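PDB 2PY5: DNA polymerase from Bacillus phage phi29, which replicates the viral genome by protein-primed, highly processive strand-displacement synthesis and proofreads the new strand with a 3'-5' exonuclease activity. Local coordinates for residues F[8-14]-F[26-32]. The protein carries 2 engineered substitutions. Residues are numbered along the deposited sequence; the frame is centred on the assembly and turned at random.
Sequences MYSCAFE and AYGYMNI. Engineered in segment 8-14: A12 (natural residue Asp). With nucleotides of chain A.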
ATOM      1  N   MET F   8      -2.654  10.202  24.422  1.00 35.12           N
ATOM      2  CA  MET F   8      -2.211   9.323  23.345  1.00 35.28           C
ATOM      3  C   MET F   8      -0.786   8.877  23.603  1.00 33.66           C
ATOM      4  O   MET F   8       0.084   9.700  23.935  1.00 33.86           O
ATOM      5  CB  MET F   8      -2.254  10.030  21.991  1.00 39.21           C
ATOM      6  CG  MET F   8      -3.565  10.719  21.681  1.00 44.36           C
ATOM      7  SD  MET F   8      -3.469  11.785  20.220  1.00 48.63           S
ATOM      8  CE  MET F   8      -2.234  12.990  20.701  1.00 48.44           C
ATOM      9  N   TYR F   9      -0.547   7.590  23.396  1.00 32.06           N
ATOM     10  CA  TYR F   9       0.771   7.008  23.638  1.00 29.86           C
ATOM     11  C   TYR F   9       1.248   6.229  22.452  1.00 31.72           C
ATOM     12  O   TYR F   9       0.473   5.517  21.830  1.00 32.80           O
ATOM     13  CB  TYR F   9       0.729   6.063  24.845  1.00 29.76           C
ATOM     14  CG  TYR F   9       0.497   6.775  26.161  1.00 31.44           C
ATOM     15  CD1 TYR F   9      -0.788   7.102  26.579  1.00 29.29           C
ATOM     16  CD2 TYR F   9       1.563   7.136  26.966  1.00 31.98           C
ATOM     17  CE1 TYR F   9      -1.004   7.745  27.781  1.00 29.41           C
ATOM     18  CE2 TYR F   9       1.366   7.794  28.147  1.00 30.05           C
ATOM     19  CZ  TYR F   9       0.081   8.106  28.567  1.00 31.03           C
ATOM     20  OH  TYR F   9      -0.110   8.772  29.766  1.00 33.62           O
ATOM     21  N   SER F  10       2.546   6.337  22.198  1.00 31.61           N
ATOM     22  CA  SER F  10       3.291   5.476  21.294  1.00 31.61           C
ATOM     23  C   SER F  10       3.914   4.319  22.066  1.00 31.63           C
ATOM     24  O   SER F  10       4.634   4.545  23.037  1.00 31.33           O
ATOM     25  CB  SER F  10       4.419   6.289  20.656  1.00 32.87           C
ATOM     26  OG  SER F  10       5.205   5.475  19.824  1.00 34.14           O
ATOM     27  N   CYS F  11       3.646   3.094  21.608  1.00 30.50           N
ATOM     28  CA  CYS F  11       4.043   1.872  22.330  1.00 30.70           C
ATOM     29  C   CYS F  11       4.811   0.887  21.466  1.00 31.95           C
ATOM     30  O   CYS F  11       4.704   0.893  20.260  1.00 30.58           O
ATOM     31  CB  CYS F  11       2.781   1.182  22.832  1.00 30.97           C
ATOM     32  SG  CYS F  11       1.761   2.176  23.944  1.00 33.00           S
ATOM     33  N   ALA F  12       5.589   0.017  22.105  1.00 30.99           N
ATOM     34  CA  ALA F  12       6.276  -1.062  21.396  1.00 30.25           C
ATOM     35  C   ALA F  12       6.542  -2.217  22.340  1.00 31.19           C
ATOM     36  O   ALA F  12       6.646  -2.027  23.558  1.00 32.92           O
ATOM     37  CB  ALA F  12       7.590  -0.579  20.827  1.00 30.85           C
ATOM     38  N   PHE F  13       6.639  -3.414  21.759  1.00 32.00           N
ATOM     39  CA  PHE F  13       7.127  -4.596  22.470  1.00 31.12           C
ATOM     40  C   PHE F  13       8.378  -5.146  21.799  1.00 30.72           C
ATOM     41  O   PHE F  13       8.533  -5.067  20.572  1.00 31.69           O
ATOM     42  CB  PHE F  13       6.116  -5.735  22.401  1.00 30.33           C
ATOM     43  CG  PHE F  13       4.797  -5.493  23.111  1.00 31.21           C
ATOM     44  CD1 PHE F  13       3.660  -6.094  22.622  1.00 31.33           C
ATOM     45  CD2 PHE F  13       4.701  -4.727  24.266  1.00 31.74           C
ATOM     46  CE1 PHE F  13       2.450  -5.963  23.254  1.00 32.21           C
ATOM     47  CE2 PHE F  13       3.495  -4.572  24.899  1.00 30.75           C
ATOM     48  CZ  PHE F  13       2.353  -5.190  24.383  1.00 32.80           C
ATOM     49  N   GLU F  14       9.270  -5.723  22.604  1.00 30.04           N
ATOM     50  CA  GLU F  14      10.290  -6.643  22.099  1.00 29.79           C
ATOM     51  C   GLU F  14       9.885  -8.020  22.588  1.00 28.11           C
ATOM     52  O   GLU F  14       9.417  -8.178  23.722  1.00 29.82           O
ATOM     53  CB  GLU F  14      11.694  -6.282  22.568  1.00 30.98           C
ATOM     54  CG  GLU F  14      12.122  -4.852  22.280  1.00 33.07           C
ATOM     55  CD  GLU F  14      12.236  -4.512  20.790  1.00 36.59           C
ATOM     56  OE1 GLU F  14      12.307  -5.419  19.931  1.00 35.99           O
ATOM     57  OE2 GLU F  14      12.275  -3.300  20.486  1.00 39.84           O
ATOM     58  N   ALA F  26      10.186  -7.031  26.651  1.00 29.72           N
ATOM     59  CA  ALA F  26      10.233  -5.599  26.938  1.00 29.22           C
ATOM     60  C   ALA F  26       9.020  -4.889  26.370  1.00 29.71           C
ATOM     61  O   ALA F  26       8.498  -5.285  25.336  1.00 30.20           O
ATOM     62  CB  ALA F  26      11.505  -4.963  26.381  1.00 29.78           C
ATOM     63  N   TYR F  27       8.557  -3.860  27.083  1.00 29.54           N
ATOM     64  CA  TYR F  27       7.569  -2.928  26.557  1.00 32.26           C
ATOM     65  C   TYR F  27       8.088  -1.511  26.738  1.00 29.72           C
ATOM     66  O   TYR F  27       8.922  -1.242  27.607  1.00 30.42           O
ATOM     67  CB  TYR F  27       6.224  -3.062  27.281  1.00 32.01           C
ATOM     68  CG  TYR F  27       6.208  -2.506  28.705  1.00 31.28           C
ATOM     69  CD1 TYR F  27       6.049  -1.135  28.951  1.00 30.84           C
ATOM     70  CD2 TYR F  27       6.368  -3.343  29.807  1.00 31.30           C
ATOM     71  CE1 TYR F  27       6.035  -0.628  30.263  1.00 32.19           C
ATOM     72  CE2 TYR F  27       6.342  -2.840  31.104  1.00 31.26           C
ATOM     73  CZ  TYR F  27       6.182  -1.472  31.321  1.00 32.19           C
ATOM     74  OH  TYR F  27       6.171  -0.959  32.609  1.00 33.44           O
ATOM     75  N   GLY F  28       7.550  -0.601  25.934  1.00 28.91           N
ATOM     76  CA  GLY F  28       7.772   0.820  26.124  1.00 29.78           C
ATOM     77  C   GLY F  28       6.491   1.538  25.781  1.00 29.09           C
ATOM     78  O   GLY F  28       5.770   1.130  24.859  1.00 30.24           O
ATOM     79  N   TYR F  29       6.196   2.592  26.536  1.00 30.14           N
ATOM     80  CA  TYR F  29       5.182   3.584  26.148  1.00 29.82           C
ATOM     81  C   TYR F  29       5.701   4.991  26.319  1.00 29.77           C
ATOM     82  O   TYR F  29       6.515   5.243  27.175  1.00 29.46           O
ATOM     83  CB  TYR F  29       3.850   3.391  26.898  1.00 31.20           C
ATOM     84  CG  TYR F  29       3.862   3.650  28.391  1.00 32.23           C
ATOM     85  CD1 TYR F  29       3.894   4.962  28.904  1.00 33.26           C
ATOM     86  CD2 TYR F  29       3.803   2.598  29.292  1.00 33.74           C
ATOM     87  CE1 TYR F  29       3.889   5.206  30.272  1.00 33.88           C
ATOM     88  CE2 TYR F  29       3.794   2.833  30.663  1.00 32.12           C
ATOM     89  CZ  TYR F  29       3.826   4.150  31.144  1.00 33.17           C
ATOM     90  OH  TYR F  29       3.827   4.405  32.500  1.00 36.10           O
ATOM     91  N   MET F  30       5.223   5.903  25.470  1.00 29.49           N
ATOM     92  CA  MET F  30       5.646   7.300  25.502  1.00 30.51           C
ATOM     93  C   MET F  30       4.461   8.178  25.096  1.00 30.43           C
ATOM     94  O   MET F  30       3.852   7.950  24.065  1.00 31.58           O
ATOM     95  CB  MET F  30       6.832   7.537  24.554  1.00 31.77           C
ATOM     96  CG  MET F  30       7.278   8.990  24.494  1.00 32.89           C
ATOM     97  SD  MET F  30       8.790   9.282  23.560  1.00 34.10           S
ATOM     98  CE  MET F  30      10.029   8.741  24.722  1.00 33.32           C
ATOM     99  N   ASN F  31       4.172   9.191  25.926  1.00 30.32           N
ATOM    100  CA  ASN F  31       3.093  10.158  25.686  1.00 31.45           C
ATOM    101  C   ASN F  31       3.460  10.971  24.436  1.00 32.72           C
ATOM    102  O   ASN F  31       4.494  11.622  24.398  1.00 31.33           O
ATOM    103  CB  ASN F  31       2.971  11.025  26.938  1.00 32.02           C
ATOM    104  CG  ASN F  31       1.784  11.975  26.926  1.00 30.29           C
ATOM    105  OD1 ASN F  31       1.267  12.339  27.993  1.00 36.51           O
ATOM    106  ND2 ASN F  31       1.377  12.404  25.772  1.00 29.59           N
ATOM    107  N   ILE F  32       2.612  10.876  23.417  1.00 33.32           N
ATOM    108  CA  ILE F  32       2.840  11.506  22.110  1.00 34.83           C
ATOM    109  C   ILE F  32       2.902  13.026  22.213  1.00 36.94           C
ATOM    110  O   ILE F  32       3.617  13.687  21.442  1.00 36.54           O
ATOM    111  CB  ILE F  32       1.734  11.051  21.119  1.00 35.69           C
ATOM    112  CG1 ILE F  32       1.948   9.585  20.758  1.00 35.38           C
ATOM    113  CG2 ILE F  32       1.705  11.894  19.833  1.00 34.53           C
ATOM    114  CD1 ILE F  32       0.781   8.950  19.987  1.00 38.42           C
TER
ATOM    115  P    DT A   7      10.482  -4.621  15.683  1.00 27.71           P
ATOM    116  OP1  DT A   7      10.712  -3.627  16.742  1.00 28.12           O
ATOM    117  OP2  DT A   7      11.364  -4.657  14.499  1.00 28.50           O
ATOM    118  O5'  DT A   7      10.531  -6.102  16.282  1.00 26.32           O
ATOM    119  C5'  DT A   7       9.703  -6.487  17.369  1.00 24.66           C
ATOM    120  C4'  DT A   7      10.016  -7.934  17.707  1.00 22.33           C
ATOM    121  O4'  DT A   7       9.775  -8.756  16.549  1.00 23.57           O
ATOM    122  C3'  DT A   7      11.467  -8.235  18.089  1.00 24.05           C
ATOM    123  O3'  DT A   7      11.734  -8.004  19.479  1.00 23.43           O
ATOM    124  C2'  DT A   7      11.539  -9.722  17.772  1.00 22.42           C
ATOM    125  C1'  DT A   7      10.666  -9.856  16.537  1.00 25.68           C
ATOM    126  N1   DT A   7      11.429  -9.864  15.237  1.00 26.19           N
ATOM    127  C2   DT A   7      11.930 -11.068  14.808  1.00 27.26           C
ATOM    128  O2   DT A   7      11.794 -12.108  15.427  1.00 28.07           O
ATOM    129  N3   DT A   7      12.603 -11.022  13.619  1.00 28.35           N
ATOM    130  C4   DT A   7      12.817  -9.912  12.827  1.00 29.84           C
ATOM    131  O4   DT A   7      13.445  -9.989  11.765  1.00 31.28           O
ATOM    132  C5   DT A   7      12.268  -8.678  13.330  1.00 28.58           C
ATOM    133  C7   DT A   7      12.438  -7.411  12.547  1.00 29.10           C
ATOM    134  C6   DT A   7      11.602  -8.701  14.498  1.00 27.41           C
TER
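S10, A12 and E14 each face a partner on 26-32 (M30, G28 and A26) in hydrogen-bonded antiparallel pairs, with S10 N 2.8 Å from M30 O and E14 N 2.9 Å from A26 O. Beyond them, I32 N donates a nearly straight hydrogen bond (168°) to M8 O, 2.8 Å, and CD1 of I32 folds against M8 CB, the stiff, branched I32 crossing the flexible, unbranched M8 at about a right angle. Alternating with these pairs, the non-hydrogen-bonded pairs Y9-N31, C11-Y29 and F13-Y27 share one face. There the Y9 ring stands nearly perpendicular to that of Y29. Y9 CD2 lies 3.7 Å from Y29 CD1, and the slim C11 SG lies 3.8 Å from Y29 CB. Y27 CB meets the edge of the F13 ring, in its plane; with chi1 at 73° the Y27 ring leads away from 8-14, and its OH hydrogen-bonds E46 OE1. This hairpin belongs to the mixed sheet of the exonuclease domain. W50 and F47, from helix 44-54, pack on the aromatic face, while helix 160-182 packs on the other at S10, A12 and A26. A26 and S10 are small enough for close packing, and S10 spends its OG on I170 O; A12, an engineered replacement of an aspartate essential for exonucleolysis, touches I170. On that second face E14, essential for the same reaction, bends at chi2 (-65°) and accepts a 2.7 Å bond at OE1 from O3' of DT7 of chain A.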